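Local coordinates for putative citrate lyase (Ralstonia eutropha, PDB 3QQW), which probably acts as a magnesium-dependent lyase on citramalyl-CoA or a related acyl-CoA, at residues K17-L22 and A214-G219; I103-A108 and K138-D143. One frame throughout, in Å; residues are numbered along the deposited sequence.

Contact 1: residues K17-L22 and A214-G219; sequences KSFPVL and AALANG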
ATOM      1  N   LYS C  17       4.697  25.079  -5.088  1.00 83.85           N
ATOM      2  CA  LYS C  17       4.368  25.025  -6.517  1.00 80.42           C
ATOM      3  C   LYS C  17       2.843  24.981  -6.661  1.00 80.28           C
ATOM      4  O   LYS C  17       2.168  24.315  -5.868  1.00 79.99           O
ATOM      5  CB  LYS C  17       5.026  23.818  -7.196  1.00 80.60           C
ATOM      6  N   SER C  18       2.294  25.716  -7.634  1.00 73.39           N
ATOM      7  CA  SER C  18       0.848  25.740  -7.857  1.00 71.04           C
ATOM      8  C   SER C  18       0.383  24.433  -8.518  1.00 69.79           C
ATOM      9  O   SER C  18       1.044  23.956  -9.458  1.00 68.20           O
ATOM     10  CB  SER C  18       0.457  26.937  -8.714  1.00 74.90           C
ATOM     11  OG  SER C  18      -0.935  26.973  -8.992  1.00 81.94           O
ATOM     12  N   PHE C  19      -0.743  23.846  -8.006  1.00 61.62           N
ATOM     13  CA  PHE C  19      -1.334  22.622  -8.555  1.00 56.45           C
ATOM     14  C   PHE C  19      -1.834  22.876  -9.988  1.00 58.95           C
ATOM     15  O   PHE C  19      -2.380  23.953 -10.234  1.00 60.17           O
ATOM     16  CB  PHE C  19      -2.462  22.110  -7.665  1.00 56.47           C
ATOM     17  CG  PHE C  19      -2.893  20.699  -7.983  1.00 54.05           C
ATOM     18  CD1 PHE C  19      -2.108  19.606  -7.604  1.00 53.88           C
ATOM     19  CD2 PHE C  19      -4.093  20.452  -8.640  1.00 52.46           C
ATOM     20  CE1 PHE C  19      -2.516  18.301  -7.879  1.00 50.70           C
ATOM     21  CE2 PHE C  19      -4.500  19.147  -8.901  1.00 52.07           C
ATOM     22  CZ  PHE C  19      -3.702  18.081  -8.521  1.00 48.40           C
ATOM     23  N   PRO C  20      -1.593  21.972 -10.969  1.00 53.63           N
ATOM     24  CA  PRO C  20      -2.021  22.271 -12.339  1.00 52.98           C
ATOM     25  C   PRO C  20      -3.529  22.253 -12.478  1.00 58.31           C
ATOM     26  O   PRO C  20      -4.188  21.352 -11.942  1.00 58.88           O
ATOM     27  CB  PRO C  20      -1.365  21.174 -13.189  1.00 53.19           C
ATOM     28  CG  PRO C  20      -0.478  20.402 -12.268  1.00 56.95           C
ATOM     29  CD  PRO C  20      -0.971  20.635 -10.888  1.00 53.70           C
ATOM     30  N   VAL C  21      -4.070  23.261 -13.184  1.00 54.40           N
ATOM     31  CA  VAL C  21      -5.505  23.333 -13.417  1.00 54.63           C
ATOM     32  C   VAL C  21      -5.752  22.799 -14.813  1.00 52.51           C
ATOM     33  O   VAL C  21      -5.512  23.468 -15.829  1.00 51.01           O
ATOM     34  CB  VAL C  21      -6.160  24.702 -13.127  1.00 62.67           C
ATOM     35  CG1 VAL C  21      -6.048  24.999 -11.641  1.00 65.38           C
ATOM     36  CG2 VAL C  21      -5.560  25.843 -13.947  1.00 62.94           C
ATOM     37  N   LEU C  22      -6.136  21.518 -14.847  1.00 43.39           N
ATOM     38  CA  LEU C  22      -6.355  20.850 -16.103  1.00 38.63           C
ATOM     39  C   LEU C  22      -7.768  20.389 -16.212  1.00 42.18           C
ATOM     40  O   LEU C  22      -8.411  20.077 -15.203  1.00 43.01           O
ATOM     41  CB  LEU C  22      -5.397  19.658 -16.248  1.00 35.93           C
ATOM     42  CG  LEU C  22      -3.907  19.944 -16.148  1.00 37.93           C
ATOM     43  CD1 LEU C  22      -3.147  18.679 -15.905  1.00 34.85           C
ATOM     44  CD2 LEU C  22      -3.399  20.630 -17.396  1.00 39.98           C
ATOM     45  N   ALA C 214       0.993   9.119  -5.177  1.00 39.17           N
ATOM     46  CA  ALA C 214       2.264   9.621  -5.708  1.00 40.40           C
ATOM     47  C   ALA C 214       2.080  10.940  -6.447  1.00 43.37           C
ATOM     48  O   ALA C 214       2.900  11.842  -6.300  1.00 42.57           O
ATOM     49  CB  ALA C 214       2.893   8.589  -6.632  1.00 40.89           C
ATOM     50  N   ALA C 215       1.005  11.033  -7.249  1.00 40.02           N
ATOM     51  CA  ALA C 215       0.666  12.199  -8.042  1.00 39.05           C
ATOM     52  C   ALA C 215       0.330  13.366  -7.142  1.00 45.36           C
ATOM     53  O   ALA C 215       0.993  14.418  -7.217  1.00 48.28           O
ATOM     54  CB  ALA C 215      -0.500  11.881  -8.970  1.00 38.90           C
ATOM     55  N   LEU C 216      -0.639  13.164  -6.224  1.00 39.62           N
ATOM     56  CA  LEU C 216      -1.080  14.210  -5.308  1.00 39.36           C
ATOM     57  C   LEU C 216       0.028  14.637  -4.349  1.00 45.92           C
ATOM     58  O   LEU C 216       0.109  15.819  -4.038  1.00 48.10           O
ATOM     59  CB  LEU C 216      -2.348  13.812  -4.551  1.00 38.20           C
ATOM     60  CG  LEU C 216      -3.585  13.570  -5.415  1.00 38.31           C
ATOM     61  CD1 LEU C 216      -4.710  13.087  -4.580  1.00 37.40           C
ATOM     62  CD2 LEU C 216      -3.969  14.803  -6.226  1.00 37.28           C
ATOM     63  N   ALA C 217       0.919  13.717  -3.958  1.00 42.29           N
ATOM     64  CA  ALA C 217       2.062  14.054  -3.095  1.00 42.75           C
ATOM     65  C   ALA C 217       3.028  15.009  -3.785  1.00 45.76           C
ATOM     66  O   ALA C 217       3.770  15.703  -3.110  1.00 46.31           O
ATOM     67  CB  ALA C 217       2.807  12.793  -2.689  1.00 42.52           C
ATOM     68  N   ASN C 218       3.008  15.052  -5.121  1.00 41.82           N
ATOM     69  CA  ASN C 218       3.950  15.859  -5.902  1.00 42.27           C
ATOM     70  C   ASN C 218       3.286  16.931  -6.780  1.00 44.65           C
ATOM     71  O   ASN C 218       3.886  17.374  -7.756  1.00 43.19           O
ATOM     72  CB  ASN C 218       4.781  14.908  -6.771  1.00 40.90           C
ATOM     73  CG  ASN C 218       5.761  14.134  -5.951  1.00 51.03           C
ATOM     74  OD1 ASN C 218       6.804  14.653  -5.567  1.00 45.84           O
ATOM     75  ND2 ASN C 218       5.428  12.907  -5.603  1.00 37.35           N
ATOM     76  N   GLY C 219       2.072  17.340  -6.429  1.00 41.98           N
ATOM     77  CA  GLY C 219       1.328  18.361  -7.171  1.00 42.04           C
ATOM     78  C   GLY C 219       1.086  17.987  -8.619  1.00 45.71           C
ATOM     79  O   GLY C 219       1.201  18.825  -9.515  1.00 46.89           O
TER
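Gly219, the residue on which Phe19 and Pro20 pack, follows directly after Asn218, whose ND2 gives a nearly straight hydrogen bond to Ala214 O (2.8 Å, 172°). The donor lies in the carbonyl plane and the acceptor close to the amide plane, so this bond ties the turn beyond helix 202-217 to its last coil and fixes the rotation of the amide. Asparagine suits the place, since its short side chain can fold back to a helix carbonyl. The chain then enters Gly219 with a positive phi of 59°, easily adopted by a residue without CB. The Phe19 ring comes up edge-on, with its CD1 3.7 Å from Gly219 CA. A first torsion with CG anti to the backbone N (chi1 -166°) carries the ring away from its own extended loop backbone toward the helix end, where Phe19 CZ reaches Leu216 CD2 at 4.0 Å. Pro20 CD sits 3.5 Å above the plane of the Phe19 ring, offset toward its rim, and approaches Gly219 O to 3.1 Å. A ring of the second subunit, His185, stacks on Phe19, and Ala187 of that subunit packs on Leu216. No hydrogen bond joins the two segments; their union is therefore made by van der Waals packing of a flat aromatic edge on bare glycine backbone, a surface that also takes part in the subunit interface.

Contact 2: residues I103-A108 and K138-D143; sequences IIVNGA and KRAGLD
An apolar contact between two successive outer helices of the TIM barrel is made here, where the end of helix 97-107 meets the turn that closes helix 123-139. Val105 is its pivot. Its CG1 branch, set anti to the backbone N (chi1 174°), lies 4.2 Å from Ala140 CB and also meets Leu142 CD1 at 4.3 Å, so this one methyl bridges two residues of the turn. A compact valine suits this buried position, and the small alanine it meets lets the backbones come near, with Asn106 CA and Ala140 CA 5.5 Å apart. At the more exposed margin Asn106 OD1 approaches Ala140 CB to 3.5 Å, a van der Waals touch; the amide's ND2 makes a weak hydrogen bond back to Asp102 O in its own helix. Gly141 ends helix 123-139 in a Schellman motif, taking the positive phi of 79° that glycine adopts readily, and the reversal brings Leu142 round with its CB toward helix 97-107. The same valine also packs on Leu112 and Val136, while Ile103 and Ala108 pack on helix 64-76, so helix 97-107 is wedged between the preceding and following helices, just ahead of strand 115-117.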
ATOM      1  N   ILE C 103       9.745  15.480 -34.534  1.00 43.99           N
ATOM      2  CA  ILE C 103       8.726  15.942 -35.480  1.00 43.38           C
ATOM      3  C   ILE C 103       7.643  16.793 -34.803  1.00 44.28           C
ATOM      4  O   ILE C 103       7.330  17.871 -35.304  1.00 42.73           O
ATOM      5  CB  ILE C 103       8.097  14.745 -36.266  1.00 45.65           C
ATOM      6  CG1 ILE C 103       9.162  14.037 -37.155  1.00 47.09           C
ATOM      7  CG2 ILE C 103       6.915  15.212 -37.104  1.00 42.94           C
ATOM      8  CD1 ILE C 103       8.708  12.663 -37.660  1.00 53.06           C
ATOM      9  N   ILE C 104       7.070  16.299 -33.691  1.00 40.35           N
ATOM     10  CA  ILE C 104       5.974  16.994 -33.024  1.00 38.77           C
ATOM     11  C   ILE C 104       6.451  18.283 -32.321  1.00 42.75           C
ATOM     12  O   ILE C 104       5.835  19.317 -32.517  1.00 43.26           O
ATOM     13  CB  ILE C 104       5.167  16.052 -32.094  1.00 39.27           C
ATOM     14  CG1 ILE C 104       4.524  14.927 -32.942  1.00 39.59           C
ATOM     15  CG2 ILE C 104       4.076  16.833 -31.317  1.00 36.44           C
ATOM     16  CD1 ILE C 104       4.078  13.693 -32.166  1.00 41.91           C
ATOM     17  N   VAL C 105       7.539  18.251 -31.571  1.00 40.51           N
ATOM     18  CA  VAL C 105       7.981  19.452 -30.872  1.00 40.14           C
ATOM     19  C   VAL C 105       8.408  20.528 -31.877  1.00 45.21           C
ATOM     20  O   VAL C 105       7.920  21.659 -31.769  1.00 46.69           O
ATOM     21  CB  VAL C 105       9.060  19.179 -29.789  1.00 42.24           C
ATOM     22  CG1 VAL C 105       9.589  20.495 -29.210  1.00 42.58           C
ATOM     23  CG2 VAL C 105       8.499  18.296 -28.663  1.00 39.30           C
ATOM     24  N   ASN C 106       9.219  20.167 -32.891  1.00 40.74           N
ATOM     25  CA  ASN C 106       9.665  21.143 -33.879  1.00 41.38           C
ATOM     26  C   ASN C 106       8.535  21.618 -34.785  1.00 42.66           C
ATOM     27  O   ASN C 106       8.594  22.751 -35.292  1.00 41.69           O
ATOM     28  CB  ASN C 106      10.824  20.605 -34.707  1.00 42.50           C
ATOM     29  CG  ASN C 106      12.083  20.432 -33.896  1.00 62.02           C
ATOM     30  OD1 ASN C 106      12.557  21.359 -33.240  1.00 62.31           O
ATOM     31  ND2 ASN C 106      12.657  19.238 -33.922  1.00 46.95           N
ATOM     32  N   GLY C 107       7.495  20.795 -34.900  1.00 38.00           N
ATOM     33  CA  GLY C 107       6.389  21.073 -35.791  1.00 38.51           C
ATOM     34  C   GLY C 107       5.170  21.748 -35.220  1.00 47.96           C
ATOM     35  O   GLY C 107       4.436  22.392 -35.972  1.00 48.82           O
ATOM     36  N   ALA C 108       4.922  21.610 -33.912  1.00 47.62           N
ATOM     37  CA  ALA C 108       3.687  22.103 -33.293  1.00 48.22           C
ATOM     38  C   ALA C 108       3.492  23.624 -33.299  1.00 57.65           C
ATOM     39  O   ALA C 108       2.480  24.086 -32.769  1.00 59.14           O
ATOM     40  CB  ALA C 108       3.595  21.597 -31.869  1.00 48.35           C
ATOM     41  N   LYS C 138      13.847  23.297 -26.021  1.00 47.34           N
ATOM     42  CA  LYS C 138      14.769  24.431 -25.972  1.00 48.39           C
ATOM     43  C   LYS C 138      15.336  24.738 -27.381  1.00 54.91           C
ATOM     44  O   LYS C 138      15.308  25.907 -27.779  1.00 57.54           O
ATOM     45  CB  LYS C 138      15.886  24.186 -24.940  1.00 50.23           C
ATOM     46  N   ARG C 139      15.784  23.710 -28.162  1.00 50.81           N
ATOM     47  CA  ARG C 139      16.312  23.919 -29.527  1.00 51.75           C
ATOM     48  C   ARG C 139      15.232  24.460 -30.490  1.00 55.79           C
ATOM     49  O   ARG C 139      15.557  25.123 -31.472  1.00 57.73           O
ATOM     50  CB  ARG C 139      16.889  22.632 -30.114  1.00 53.77           C
ATOM     51  CG  ARG C 139      18.226  22.186 -29.553  1.00 69.75           C
ATOM     52  CD  ARG C 139      18.665  20.900 -30.223  1.00 83.12           C
ATOM     53  NE  ARG C 139      19.320  20.002 -29.273  1.00 99.34           N
ATOM     54  CZ  ARG C 139      18.970  18.736 -29.058  1.00108.89           C
ATOM     55  NH1 ARG C 139      17.967  18.191 -29.737  1.00 83.75           N
ATOM     56  NH2 ARG C 139      19.633  17.999 -28.179  1.00100.77           N
ATOM     57  N   ALA C 140      13.956  24.184 -30.204  1.00 50.43           N
ATOM     58  CA  ALA C 140      12.819  24.667 -31.000  1.00 49.08           C
ATOM     59  C   ALA C 140      12.408  26.099 -30.604  1.00 54.25           C
ATOM     60  O   ALA C 140      11.476  26.663 -31.179  1.00 53.82           O
ATOM     61  CB  ALA C 140      11.638  23.728 -30.832  1.00 46.91           C
ATOM     62  N   GLY C 141      13.106  26.670 -29.642  1.00 52.25           N
ATOM     63  CA  GLY C 141      12.856  28.023 -29.169  1.00 53.41           C
ATOM     64  C   GLY C 141      11.698  28.181 -28.219  1.00 56.77           C
ATOM     65  O   GLY C 141      11.161  29.277 -28.077  1.00 57.37           O
ATOM     66  N   LEU C 142      11.296  27.100 -27.566  1.00 52.81           N
ATOM     67  CA  LEU C 142      10.217  27.138 -26.590  1.00 51.96           C
ATOM     68  C   LEU C 142      10.756  27.696 -25.266  1.00 61.98           C
ATOM     69  O   LEU C 142      11.786  27.198 -24.770  1.00 62.73           O
ATOM     70  CB  LEU C 142       9.623  25.742 -26.377  1.00 49.31           C
ATOM     71  CG  LEU C 142       8.762  25.109 -27.458  1.00 51.96           C
ATOM     72  CD1 LEU C 142       8.225  23.866 -27.001  1.00 50.84           C
ATOM     73  CD2 LEU C 142       7.658  26.021 -27.951  1.00 53.76           C
ATOM     74  N   ASP C 143      10.094  28.750 -24.706  1.00 60.35           N
ATOM     75  CA  ASP C 143      10.481  29.375 -23.441  0.50 61.86           C
ATOM     76  C   ASP C 143      10.158  28.441 -22.261  1.00 63.75           C
ATOM     77  O   ASP C 143      11.033  28.116 -21.446  1.00 63.88           O
ATOM     78  CB  ASP C 143       9.768  30.749 -23.274  0.50 64.80           C
ATOM     79  CG  ASP C 143       8.318  30.855 -23.762  0.50 67.46           C
ATOM     80  OD1 ASP C 143       7.685  29.795 -24.003  0.50 64.33           O
ATOM     81  OD2 ASP C 143       7.814  31.999 -23.881  0.50 71.13           O
TER

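Overall arrangement
Contacts 1 and 2 lie on separate parts of one eight-stranded parallel barrel, their centres 25 Å apart and their nearest atoms about 15 Å apart, without touching. Along the chain contact 2 is nested within the loop that contact 1 closes: 17-22 leads into the first strand and 214-219 into the seventh, while 103-108 and 138-143 precede the fourth and fifth. Both thus involve segments feeding the N-terminal ends of strands. The predicted substrate and magnesium residues Arg88, Glu153 and Asp179 lie away from both, at or beyond strand C-terminal ends, as in TIM barrels generally. Contact 1 additionally reaches a second subunit; no other chain of the assembly touches contact 2.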